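Local atomic coordinates of Adhesin/invasin TibA autotransporter (Escherichia coli, PDB entry 4Q1Q), a protein that mediates adhesion to and invasion of human intestinal epithelial cells, and drives bacterial aggregation through contacts between its own molecules. Residues 43-48 against 62-67; 71-76 against 90-95; 234-239 against 253-258. All blocks are in the same frame, centred on the assembly; numbering follows the deposited sequence.

Contact 1: 43-48 against 62-67. With 289 (D-glycero-alpha-D-manno-heptopyranose), chain G; 289 (D-glycero-alpha-D-manno-heptopyranose), chain D; 289 (D-glycero-alpha-D-manno-heptopyranose), chain I.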
loop_
_atom_site.group_PDB
_atom_site.type_symbol
_atom_site.label_atom_id
_atom_site.label_comp_id
_atom_site.label_asym_id
_atom_site.label_seq_id
_atom_site.Cartn_x
_atom_site.Cartn_y
_atom_site.Cartn_z
ATOM N N GLY A 43 -16.514 -2.381 22.679
ATOM C CA GLY A 43 -15.409 -3.252 23.081
ATOM C C GLY A 43 -14.002 -2.759 22.758
ATOM O O GLY A 43 -13.714 -2.412 21.605
ATOM N N LYS A 44 -13.141 -2.748 23.775
ATOM C CA LYS A 44 -11.729 -2.428 23.635
ATOM C C LYS A 44 -10.809 -3.584 24.058
ATOM O O LYS A 44 -10.839 -4.014 25.213
ATOM C CB LYS A 44 -11.409 -1.193 24.483
ATOM C CG LYS A 44 -12.338 -0.008 24.270
ATOM C CD LYS A 44 -11.592 1.316 24.196
ATOM C CE LYS A 44 -12.330 2.341 23.347
ATOM N NZ LYS A 44 -11.414 3.184 22.525
ATOM N N GLN A 45 -10.000 -4.103 23.137
ATOM C CA GLN A 45 -8.892 -4.997 23.479
ATOM C C GLN A 45 -7.547 -4.274 23.445
ATOM O O GLN A 45 -7.162 -3.698 22.424
ATOM C CB GLN A 45 -8.819 -6.188 22.519
ATOM C CG GLN A 45 -7.864 -7.284 22.982
ATOM C CD GLN A 45 -7.631 -8.367 21.942
ATOM O OE1 GLN A 45 -7.005 -8.118 20.916
ATOM N NE2 GLN A 45 -8.087 -9.584 22.221
ATOM N N TYR A 46 -6.817 -4.322 24.554
ATOM C CA TYR A 46 -5.511 -3.695 24.623
ATOM C C TYR A 46 -4.464 -4.789 24.733
ATOM O O TYR A 46 -4.438 -5.514 25.726
ATOM C CB TYR A 46 -5.366 -2.768 25.828
ATOM C CG TYR A 46 -6.343 -1.619 25.892
ATOM C CD1 TYR A 46 -7.675 -1.855 26.204
ATOM C CD2 TYR A 46 -5.937 -0.305 25.675
ATOM C CE1 TYR A 46 -8.584 -0.819 26.292
ATOM C CE2 TYR A 46 -6.840 0.742 25.767
ATOM C CZ TYR A 46 -8.165 0.472 26.070
ATOM O OH TYR A 46 -9.136 1.443 26.171
ATOM N N VAL A 47 -3.609 -4.891 23.718
ATOM C CA VAL A 47 -2.549 -5.890 23.691
ATOM C C VAL A 47 -1.226 -5.225 24.038
ATOM O O VAL A 47 -0.628 -4.575 23.183
ATOM C CB VAL A 47 -2.420 -6.585 22.325
ATOM C CG1 VAL A 47 -1.458 -7.762 22.434
ATOM C CG2 VAL A 47 -3.760 -7.070 21.791
ATOM N N SER A 48 -0.748 -5.400 25.268
ATOM C CA SER A 48 0.466 -4.715 25.723
ATOM C C SER A 48 1.746 -5.544 25.594
ATOM O O SER A 48 1.754 -6.650 25.050
ATOM C CB SER A 48 0.329 -4.241 27.176
ATOM O OG SER A 48 -0.970 -3.780 27.524
ATOM N N GLY A 62 -16.104 -1.814 17.468
ATOM C CA GLY A 62 -15.001 -2.409 18.234
ATOM C C GLY A 62 -13.586 -2.003 17.834
ATOM O O GLY A 62 -13.289 -1.870 16.649
ATOM N N VAL A 63 -12.706 -1.838 18.816
ATOM C CA VAL A 63 -11.286 -1.534 18.607
ATOM C C VAL A 63 -10.285 -2.498 19.278
ATOM O O VAL A 63 -10.417 -2.779 20.476
ATOM C CB VAL A 63 -10.981 -0.111 19.107
ATOM C CG1 VAL A 63 -11.148 -0.010 20.616
ATOM C CG2 VAL A 63 -9.570 0.313 18.724
ATOM N N GLN A 64 -9.302 -2.988 18.516
ATOM C CA GLN A 64 -8.100 -3.687 19.013
ATOM C C GLN A 64 -6.873 -2.777 19.007
ATOM O O GLN A 64 -6.424 -2.357 17.941
ATOM C CB GLN A 64 -7.759 -4.921 18.161
ATOM C CG GLN A 64 -6.547 -5.741 18.603
ATOM C CD GLN A 64 -6.234 -6.917 17.688
ATOM O OE1 GLN A 64 -6.018 -6.750 16.486
ATOM N NE2 GLN A 64 -6.220 -8.126 18.242
ATOM N N HIS A 65 -6.340 -2.461 20.181
ATOM C CA HIS A 65 -5.129 -1.673 20.331
ATOM C C HIS A 65 -3.918 -2.578 20.494
ATOM O O HIS A 65 -3.871 -3.376 21.441
ATOM C CB HIS A 65 -5.207 -0.776 21.567
ATOM C CG HIS A 65 -6.316 0.225 21.523
ATOM N ND1 HIS A 65 -6.087 1.571 21.320
ATOM C CD2 HIS A 65 -7.657 0.080 21.650
ATOM C CE1 HIS A 65 -7.243 2.211 21.309
ATOM N NE2 HIS A 65 -8.210 1.327 21.486
ATOM N N VAL A 66 -2.953 -2.446 19.584
ATOM C CA VAL A 66 -1.685 -3.168 19.700
ATOM C C VAL A 66 -0.547 -2.244 20.093
ATOM O O VAL A 66 -0.013 -1.500 19.270
ATOM C CB VAL A 66 -1.270 -3.865 18.397
ATOM C CG1 VAL A 66 -0.056 -4.742 18.652
ATOM C CG2 VAL A 66 -2.437 -4.650 17.820
ATOM N N SER A 67 -0.173 -2.319 21.365
ATOM C CA SER A 67 0.815 -1.413 21.923
ATOM C C SER A 67 2.189 -2.034 21.855
ATOM O O SER A 67 2.348 -3.115 21.300
ATOM C CB SER A 67 0.483 -1.086 23.373
ATOM O OG SER A 67 -0.749 -0.395 23.447
HETATM O O7 289 G . 3.521 1.827 26.922
HETATM C C7 289 G . 2.653 1.460 25.836
HETATM C C6 289 G . 1.336 2.207 26.024
HETATM O O6 289 G . 1.591 3.613 25.945
HETATM C C5 289 G . 0.295 1.826 24.980
HETATM O O5 289 G . -0.281 0.594 25.401
HETATM C C1 289 G . -1.293 0.165 24.493
HETATM C C2 289 G . -2.480 1.117 24.557
HETATM O O2 289 G . -2.956 1.333 25.889
HETATM C C3 289 G . -1.965 2.422 23.964
HETATM O O3 289 G . -3.039 3.364 23.900
HETATM C C4 289 G . -0.794 2.881 24.824
HETATM O O4 289 G . -0.212 4.016 24.194
HETATM O O7 289 D . 2.787 0.482 30.077
HETATM C C7 289 D . 2.489 -0.623 29.217
HETATM C C6 289 D . 1.430 -1.566 29.787
HETATM O O6 289 D . 1.098 -1.262 31.146
HETATM C C5 289 D . 0.150 -1.527 28.959
HETATM O O5 289 D . -0.514 -2.748 29.266
HETATM C C1 289 D . -1.598 -2.986 28.359
HETATM C C2 289 D . -2.703 -1.959 28.641
HETATM O O2 289 D . -3.230 -2.088 29.969
HETATM C C3 289 D . -2.099 -0.580 28.375
HETATM O O3 289 D . -3.012 0.480 28.672
HETATM C C4 289 D . -0.838 -0.389 29.202
HETATM O O4 289 D . -0.313 0.882 28.821
HETATM O O7 289 I . 1.570 7.132 21.087
HETATM C C7 289 I . 0.649 6.471 20.212
HETATM C C6 289 I . -0.284 5.623 21.066
HETATM O O6 289 I . -0.941 6.485 22.007
HETATM C C5 289 I . -1.200 4.811 20.148
HETATM O O5 289 I . -1.056 3.511 20.728
HETATM C C1 289 I . -1.831 2.518 20.053
HETATM C C2 289 I . -3.322 2.794 20.189
HETATM O O2 289 I . -3.715 2.797 21.569
HETATM C C3 289 I . -3.578 4.119 19.481
HETATM O O3 289 I . -4.953 4.435 19.683
HETATM C C4 289 I . -2.670 5.222 20.015
HETATM O O4 289 I . -2.807 6.288 19.070
#
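The imidazole of His65 and the phenol ring of Tyr46 form an offset stack, centroids 4.8 Å apart and planes only 9° from parallel. His65 CD2 sits over one face of the phenol and Tyr46 CE2 over one face of the imidazole, each displaced toward the rim. In both residues CG is anti to the carbonyl carbon (chi1 -60° in Tyr46, -62° in His65), and the two CG atoms leave their strands in the same direction. His65 ND1 uses its ring edge to hydrogen-bond O2 of the chain I heptose at 2.7 Å; either atom could be the donor. Next to the stack, the bent chain of Lys44 passes across Val63, with NZ 3.7 Å from CG1, and ends at the imidazole edge, NZ standing 3.8 Å from His65 NE2. Two more heptoses are covalently attached: Ser48 OG to C1 of chain D, and Ser67 OG to C1 of chain G. The chain G sugar brings its O2 to the edge of the phenol, 3.4 Å from Tyr46 CD2.

On the other face, Gln45 and Gln64 run side by side, extended, with nearly coplanar amides. Gln64 NE2 gives a hydrogen bond of 2.8 Å to Gln45 OE1, while Gln64 OE1 is hydrogen-bonded to Ser75 and Gln83. Five backbone bonds, from Val63 N to Gly43 O through Ser67 N to Val47 O, pair Tyr46 with His65 and Gln45 with Gln64. Such stacking of like positions on successive coils is characteristic of the parallel beta-helix, here in the autotransporter's passenger part. Along this wall, strand 25-28 flanks strand 44-47 and stacks His27 on Tyr46, while strand 82-85 flanks strand 63-66 and presents His84 edge-to-face to His65.

Contact 2: 71-76 against 90-95. With 289 (D-glycero-alpha-D-manno-heptopyranose), chain B; 289 (D-glycero-alpha-D-manno-heptopyranose), chain C; 289 (D-glycero-alpha-D-manno-heptopyranose), chain E.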
loop_
_atom_site.group_PDB
_atom_site.type_symbol
_atom_site.label_atom_id
_atom_site.label_comp_id
_atom_site.label_asym_id
_atom_site.label_seq_id
_atom_site.Cartn_x
_atom_site.Cartn_y
_atom_site.Cartn_z
ATOM N N SER A 71 1.373 -8.124 20.168
ATOM C CA SER A 71 1.357 -8.908 18.945
ATOM C C SER A 71 -0.074 -9.327 18.657
ATOM O O SER A 71 -0.810 -9.710 19.565
ATOM C CB SER A 71 2.272 -10.137 19.058
ATOM O OG SER A 71 3.632 -9.824 19.349
ATOM N N ALA A 72 -0.480 -9.264 17.397
ATOM C CA ALA A 72 -1.835 -9.651 17.040
ATOM C C ALA A 72 -1.777 -10.364 15.700
ATOM O O ALA A 72 -1.503 -9.765 14.662
ATOM C CB ALA A 72 -2.773 -8.457 16.985
ATOM N N THR A 73 -2.033 -11.665 15.757
ATOM C CA THR A 73 -1.953 -12.516 14.595
ATOM C C THR A 73 -3.384 -12.822 14.198
ATOM O O THR A 73 -4.239 -13.064 15.043
ATOM C CB THR A 73 -1.133 -13.774 14.940
ATOM O OG1 THR A 73 -0.795 -13.730 16.333
ATOM C CG2 THR A 73 0.177 -13.821 14.178
ATOM N N SER A 74 -3.618 -12.796 12.894
ATOM C CA SER A 74 -4.869 -13.231 12.292
ATOM C C SER A 74 -6.122 -12.491 12.783
ATOM O O SER A 74 -7.226 -13.039 12.698
ATOM C CB SER A 74 -5.025 -14.742 12.509
ATOM O OG SER A 74 -3.849 -15.499 12.243
ATOM N N SER A 75 -5.964 -11.262 13.277
ATOM C CA SER A 75 -7.103 -10.391 13.552
ATOM C C SER A 75 -7.887 -10.283 12.259
ATOM O O SER A 75 -7.301 -10.255 11.182
ATOM C CB SER A 75 -6.695 -8.984 13.968
ATOM O OG SER A 75 -6.271 -8.858 15.311
ATOM N N THR A 76 -9.210 -10.218 12.358
ATOM C CA THR A 76 -10.022 -9.996 11.166
ATOM C C THR A 76 -10.978 -8.816 11.410
ATOM O O THR A 76 -11.789 -8.821 12.341
ATOM C CB THR A 76 -10.719 -11.309 10.719
ATOM O OG1 THR A 76 -11.518 -11.080 9.553
ATOM C CG2 THR A 76 -11.635 -11.852 11.797
ATOM N N SER A 90 2.932 -5.004 16.726
ATOM C CA SER A 90 3.137 -5.866 15.577
ATOM C C SER A 90 1.835 -6.577 15.275
ATOM O O SER A 90 1.191 -7.144 16.153
ATOM C CB SER A 90 4.236 -6.905 15.846
ATOM O OG SER A 90 4.736 -7.555 14.677
ATOM N N ALA A 91 1.462 -6.568 14.004
ATOM C CA ALA A 91 0.228 -7.174 13.552
ATOM C C ALA A 91 0.646 -8.047 12.385
ATOM O O ALA A 91 1.363 -7.601 11.486
ATOM C CB ALA A 91 -0.786 -6.132 13.102
ATOM N N THR A 92 0.167 -9.284 12.392
ATOM C CA THR A 92 0.560 -10.233 11.368
ATOM C C THR A 92 -0.660 -10.907 10.773
ATOM O O THR A 92 -1.524 -11.385 11.503
ATOM C CB THR A 92 1.507 -11.305 11.943
ATOM O OG1 THR A 92 2.769 -10.713 12.276
ATOM C CG2 THR A 92 1.723 -12.411 10.923
ATOM N N ASN A 93 -0.664 -10.983 9.447
ATOM C CA ASN A 93 -1.700 -11.655 8.678
ATOM C C ASN A 93 -3.113 -11.186 9.036
ATOM O O ASN A 93 -4.071 -11.963 9.039
ATOM C CB ASN A 93 -1.495 -13.177 8.768
ATOM C CG ASN A 93 -0.241 -13.645 8.035
ATOM O OD1 ASN A 93 0.342 -12.912 7.240
ATOM N ND2 ASN A 93 0.172 -14.882 8.280
ATOM N N THR A 94 -3.242 -9.884 9.281
ATOM C CA THR A 94 -4.536 -9.250 9.516
ATOM C C THR A 94 -5.386 -9.309 8.248
ATOM O O THR A 94 -4.832 -9.230 7.150
ATOM C CB THR A 94 -4.378 -7.772 9.920
ATOM O OG1 THR A 94 -3.458 -7.645 11.012
ATOM C CG2 THR A 94 -5.739 -7.156 10.286
ATOM N N THR A 95 -6.700 -9.467 8.399
ATOM C CA THR A 95 -7.666 -9.457 7.295
ATOM C C THR A 95 -8.673 -8.316 7.480
ATOM O O THR A 95 -9.343 -8.217 8.505
ATOM C CB THR A 95 -8.497 -10.755 7.151
ATOM O OG1 THR A 95 -7.651 -11.908 7.046
ATOM C CG2 THR A 95 -9.349 -10.702 5.891
HETATM O O7 289 B . 7.713 -6.581 17.125
HETATM C C7 289 B . 7.825 -5.374 16.363
HETATM C C6 289 B . 8.442 -5.648 14.934
HETATM O O6 289 B . 9.767 -6.193 15.182
HETATM C C5 289 B . 7.598 -6.722 14.262
HETATM O O5 289 B . 6.322 -6.076 13.932
HETATM C C1 289 B . 5.344 -7.151 13.467
HETATM C C2 289 B . 5.862 -8.217 12.523
HETATM O O2 289 B . 4.978 -8.154 11.291
HETATM C C3 289 B . 7.086 -7.446 12.097
HETATM O O3 289 B . 6.944 -6.144 11.237
HETATM C C4 289 B . 8.229 -7.092 12.915
HETATM O O4 289 B . 9.068 -8.240 13.089
HETATM O O7 289 C . 3.123 -13.616 15.710
HETATM C C7 289 C . 3.527 -12.285 16.052
HETATM C C6 289 C . 4.964 -12.290 16.560
HETATM O O6 289 C . 5.855 -12.421 15.451
HETATM C C5 289 C . 5.265 -11.015 17.342
HETATM O O5 289 C . 4.947 -11.216 18.722
HETATM C C1 289 C . 4.927 -9.986 19.448
HETATM C C2 289 C . 6.390 -9.558 19.538
HETATM O O2 289 C . 7.162 -10.571 20.193
HETATM C C3 289 C . 6.889 -9.286 18.117
HETATM O O3 289 C . 8.252 -8.847 18.041
HETATM C C4 289 C . 6.721 -10.557 17.292
HETATM O O4 289 C . 7.183 -10.271 15.970
HETATM O O7 289 E . -8.343 -16.161 9.223
HETATM C C7 289 E . -6.997 -15.836 9.585
HETATM C C6 289 E . -6.003 -16.895 9.119
HETATM O O6 289 E . -5.926 -16.854 7.690
HETATM C C5 289 E . -4.651 -16.629 9.769
HETATM O O5 289 E . -4.751 -17.003 11.144
HETATM C C1 289 E . -3.565 -16.721 11.889
HETATM C C2 289 E . -2.501 -17.665 11.348
HETATM O O2 289 E . -2.978 -19.014 11.431
HETATM C C3 289 E . -2.229 -17.244 9.910
HETATM O O3 289 E . -1.178 -18.039 9.348
HETATM C C4 289 E . -3.506 -17.372 9.090
HETATM O O4 289 E . -3.318 -16.812 7.786
#
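Ser71 to Thr73 and Ser90 to Thr92 are paired parallel strands on successive coils of the beta-helix, each strand leading into the bend at its coil's corner. Ala72 N donates a hydrogen bond to Ser90 O, Thr92 N donates one to Ala72 O, and Ser74 N reaches Thr92 O at 2.9 Å. At the bend, Ser74 and Asn93 both adopt the left-handed backbone conformation (phi 58° and 52°), which turns the two chains the same way, and beyond it Thr95 N to Ser75 O resumes the pairing. On the outer face Thr73 and Thr92 lie side by side, the methyl CG2 of Thr73 touching Thr92 CB at 3.6 Å; the same methyl lies 3.3 Å from O7 of the chain C heptose. Thr73 OG1, nearly eclipsed with the backbone N (chi1 4°), hydrogen-bonds another heptose. Further on, Thr76 sets OG1 beside Thr95 CB, 3.9 Å away.

Three serines carry heptose through OG: Ser71 the chain C sugar, Ser90 chain B and Ser74 chain E. Asn93 ND2 comes within 3.6 Å of O3 of the chain E sugar. Main-chain hydrogen bonds and threonine packing join the segments. With each of these OG atoms bonded to a C1, none of the three serines keeps a hydroxyl proton to donate. Ser71 and Ser90 carry sugars on the strand face and Ser74 one at the bend, lining the outer surface here with heptose.

Contact 3: 234-239 against 253-258. With 289 (D-glycero-alpha-D-manno-heptopyranose), chain T; 289 (D-glycero-alpha-D-manno-heptopyranose), chain F; 289 (D-glycero-alpha-D-manno-heptopyranose), chain U.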
loop_
_atom_site.group_PDB
_atom_site.type_symbol
_atom_site.label_atom_id
_atom_site.label_comp_id
_atom_site.label_asym_id
_atom_site.label_seq_id
_atom_site.Cartn_x
_atom_site.Cartn_y
_atom_site.Cartn_z
ATOM N N GLN A 234 5.661 3.853 -21.129
ATOM C CA GLN A 234 5.684 5.030 -20.283
ATOM C C GLN A 234 4.982 6.152 -21.047
ATOM O O GLN A 234 5.418 6.485 -22.150
ATOM C CB GLN A 234 7.131 5.440 -20.066
ATOM C CG GLN A 234 7.355 6.596 -19.123
ATOM C CD GLN A 234 8.837 6.746 -18.804
ATOM O OE1 GLN A 234 9.657 6.891 -19.699
ATOM N NE2 GLN A 234 9.187 6.650 -17.534
ATOM N N HIS A 235 3.917 6.713 -20.479
ATOM C CA HIS A 235 3.155 7.794 -21.116
ATOM C C HIS A 235 3.369 9.111 -20.370
ATOM O O HIS A 235 2.992 9.226 -19.207
ATOM C CB HIS A 235 1.665 7.433 -21.173
ATOM C CG HIS A 235 0.925 8.075 -22.309
ATOM N ND1 HIS A 235 0.180 7.345 -23.211
ATOM C CD2 HIS A 235 0.893 9.358 -22.746
ATOM C CE1 HIS A 235 -0.313 8.156 -24.131
ATOM N NE2 HIS A 235 0.111 9.383 -23.878
ATOM N N VAL A 236 3.974 10.099 -21.025
ATOM C CA VAL A 236 4.284 11.372 -20.384
ATOM C C VAL A 236 3.354 12.484 -20.883
ATOM O O VAL A 236 3.292 12.730 -22.087
ATOM C CB VAL A 236 5.730 11.799 -20.654
ATOM C CG1 VAL A 236 6.086 12.949 -19.718
ATOM C CG2 VAL A 236 6.689 10.626 -20.471
ATOM N N TYR A 237 2.672 13.164 -19.965
ATOM C CA TYR A 237 1.682 14.172 -20.331
ATOM C C TYR A 237 2.307 15.535 -20.079
ATOM O O TYR A 237 3.478 15.631 -19.692
ATOM C CB TYR A 237 0.367 14.012 -19.573
ATOM C CG TYR A 237 -0.308 12.724 -19.932
ATOM C CD1 TYR A 237 0.027 11.556 -19.272
ATOM C CD2 TYR A 237 -1.295 12.679 -20.905
ATOM C CE1 TYR A 237 -0.589 10.359 -19.583
ATOM C CE2 TYR A 237 -1.927 11.494 -21.222
ATOM C CZ TYR A 237 -1.566 10.344 -20.554
ATOM O OH TYR A 237 -2.158 9.148 -20.873
ATOM N N ILE A 238 1.519 16.570 -20.353
ATOM C CA ILE A 238 2.009 17.937 -20.312
ATOM C C ILE A 238 2.590 18.232 -18.938
ATOM O O ILE A 238 1.944 17.993 -17.931
ATOM C CB ILE A 238 0.977 18.999 -20.769
ATOM C CG1 ILE A 238 1.586 20.396 -20.585
ATOM C CG2 ILE A 238 -0.365 18.874 -20.061
ATOM C CD1 ILE A 238 1.137 21.401 -21.631
ATOM N N ASP A 239 3.828 18.728 -18.936
ATOM C CA ASP A 239 4.543 19.164 -17.752
ATOM C C ASP A 239 4.939 17.981 -16.867
ATOM O O ASP A 239 5.357 18.203 -15.732
ATOM C CB ASP A 239 3.724 20.185 -16.957
ATOM C CG ASP A 239 3.583 21.529 -17.670
ATOM O OD1 ASP A 239 4.574 22.025 -18.246
ATOM O OD2 ASP A 239 2.474 22.100 -17.655
ATOM N N LEU A 253 7.893 4.625 -25.316
ATOM C CA LEU A 253 7.792 5.897 -24.614
ATOM C C LEU A 253 6.942 6.813 -25.497
ATOM O O LEU A 253 7.244 7.060 -26.664
ATOM C CB LEU A 253 9.175 6.484 -24.346
ATOM C CG LEU A 253 9.280 7.979 -24.034
ATOM C CD1 LEU A 253 8.726 8.163 -22.632
ATOM C CD2 LEU A 253 10.721 8.446 -24.180
ATOM N N GLN A 254 5.843 7.295 -24.934
ATOM C CA GLN A 254 5.038 8.288 -25.634
ATOM C C GLN A 254 4.973 9.604 -24.883
ATOM O O GLN A 254 4.566 9.677 -23.723
ATOM C CB GLN A 254 3.645 7.715 -25.785
ATOM C CG GLN A 254 2.775 8.518 -26.732
ATOM C CD GLN A 254 1.472 7.798 -26.985
ATOM O OE1 GLN A 254 1.241 6.681 -26.514
ATOM N NE2 GLN A 254 0.595 8.460 -27.712
ATOM N N VAL A 255 5.405 10.662 -25.556
ATOM C CA VAL A 255 5.477 11.968 -24.921
ATOM C C VAL A 255 4.469 12.901 -25.585
ATOM O O VAL A 255 4.520 13.141 -26.785
ATOM C CB VAL A 255 6.906 12.531 -25.018
ATOM C CG1 VAL A 255 7.054 13.854 -24.277
ATOM C CG2 VAL A 255 7.889 11.507 -24.467
ATOM N N GLU A 256 3.517 13.405 -24.815
ATOM C CA GLU A 256 2.547 14.344 -25.367
ATOM C C GLU A 256 3.167 15.727 -25.408
ATOM O O GLU A 256 4.176 15.992 -24.753
ATOM C CB GLU A 256 1.291 14.443 -24.508
ATOM C CG GLU A 256 0.665 13.110 -24.164
ATOM C CD GLU A 256 -0.190 12.576 -25.299
ATOM O OE1 GLU A 256 -0.826 11.516 -25.109
ATOM O OE2 GLU A 256 -0.223 13.229 -26.367
ATOM N N ALA A 257 2.562 16.609 -26.197
ATOM C CA ALA A 257 3.107 17.945 -26.374
ATOM C C ALA A 257 3.231 18.587 -25.004
ATOM O O ALA A 257 2.317 18.482 -24.193
ATOM C CB ALA A 257 2.238 18.770 -27.310
ATOM N N GLY A 258 4.380 19.201 -24.739
ATOM C CA GLY A 258 4.651 19.770 -23.422
ATOM C C GLY A 258 5.132 18.820 -22.334
ATOM O O GLY A 258 5.364 19.286 -21.213
HETATM O O7 289 T . -3.862 17.007 -13.854
HETATM C C7 289 T . -2.984 15.882 -13.958
HETATM C C6 289 T . -3.828 14.672 -14.330
HETATM O O6 289 T . -5.134 15.093 -14.731
HETATM C C5 289 T . -3.208 13.860 -15.457
HETATM O O5 289 T . -2.725 12.729 -14.734
HETATM C C1 289 T . -1.777 11.986 -15.470
HETATM C C2 289 T . -2.537 11.383 -16.638
HETATM O O2 289 T . -3.460 10.428 -16.109
HETATM C C3 289 T . -3.217 12.475 -17.460
HETATM O O3 289 T . -3.983 11.888 -18.523
HETATM C C4 289 T . -4.099 13.336 -16.575
HETATM O O4 289 T . -4.649 14.344 -17.428
HETATM O O7 289 F . 9.136 23.266 -16.217
HETATM C C7 289 F . 9.263 21.870 -15.919
HETATM C C6 289 F . 8.632 20.929 -16.952
HETATM O O6 289 F . 7.493 21.493 -17.618
HETATM C C5 289 F . 9.604 20.455 -18.038
HETATM O O5 289 F . 8.820 19.853 -19.071
HETATM C C1 289 F . 9.626 19.204 -20.057
HETATM C C2 289 F . 10.340 20.311 -20.829
HETATM O O2 289 F . 9.463 21.297 -21.389
HETATM C C3 289 F . 11.283 21.017 -19.860
HETATM O O3 289 F . 11.937 22.090 -20.547
HETATM C C4 289 F . 10.520 21.524 -18.639
HETATM O O4 289 F . 11.498 21.923 -17.675
HETATM O O7 289 U . -3.285 21.796 -10.943
HETATM C C7 289 U . -2.325 21.175 -11.799
HETATM C C6 289 U . -0.953 21.357 -11.155
HETATM O O6 289 U . -0.756 20.488 -10.041
HETATM C C5 289 U . 0.202 21.013 -12.076
HETATM O O5 289 U . -0.285 20.861 -13.410
HETATM C C1 289 U . 0.738 20.916 -14.407
HETATM C C2 289 U . 1.414 22.276 -14.300
HETATM O O2 289 U . 0.436 23.324 -14.327
HETATM C C3 289 U . 2.204 22.187 -13.000
HETATM O O3 289 U . 3.083 23.280 -12.723
HETATM C C4 289 U . 1.206 22.133 -11.864
HETATM O O4 289 U . 1.938 21.902 -10.659
#
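From Gln234 to Val236 the backbone runs parallel to Leu253 to Val255, the short axes 4.8 Å apart at an angle of 9°, and the three-bond pairing ends with Glu256 N to Val236 O. His235 carries the side-chain contact. Its NE2 donates to Glu256 OE1 at 2.6 Å, a nearly straight bond lying close to the ring plane; the carboxylate is met on its anti side, tilted 33° from its own plane. The Glu256 chain bends at chi2 (-81°), which places CD nearer to His235 NE2 than CG is. The nearby carboxylate would be expected to favour a protonated, positively charged imidazole. The imidazole is sandwiched: Gln254 CB makes a CH-pi contact over its centre, 4.2 Å from the centroid, and Tyr237 OH lies on the opposite face. The phenol of Tyr237 has His235 CD2 over one face, toward the rim, and O3 of the chain T heptose over the other, also toward the rim, 3.4 Å from Tyr237 CE2.

On the inner face Leu253 CD1 touches both Gln234 OE1, at 3.3 Å, and Val236 CG2, at 3.9 Å. The polar end of Gln234 is satisfied elsewhere, by Gln215 and Thr245. Past the strands, Asp239 N reaches Gly258 O from well above the carbonyl plane, at 2.8 Å, and Asp239 OD1 lies 3.0 Å from O6 of the chain F heptose. Strand 214-217 borders this pair, its Tyr216 touching His235 and Tyr237, and strand 271-273 follows strand 252-255 on the same wall of the beta-helix. Across the interior, strand 241-247 packs on Val236 and strand 260-266 on Leu253.

Reading from the N terminus, each contact closes one turn of the beta-helix, and the three lie in series, none nested in or crossing another. Contact 1 closes the turn through residues 49-61; the chain then passes directly from strand 63-66 to strand 71-73, where contact 2 opens and closes the turn through 77-89. These two touch across the interior, Val47 CG1 packing 3.5 Å from Ser71 O, and so join different walls of the same few coils. Contact 3 closes the turn through 240-252 far down the solenoid, its nearest atoms about 39 Å from contact 1. Contacts 1 and 3 lie on the same wall of the beta-helix, on opposite sides of the chain's centre.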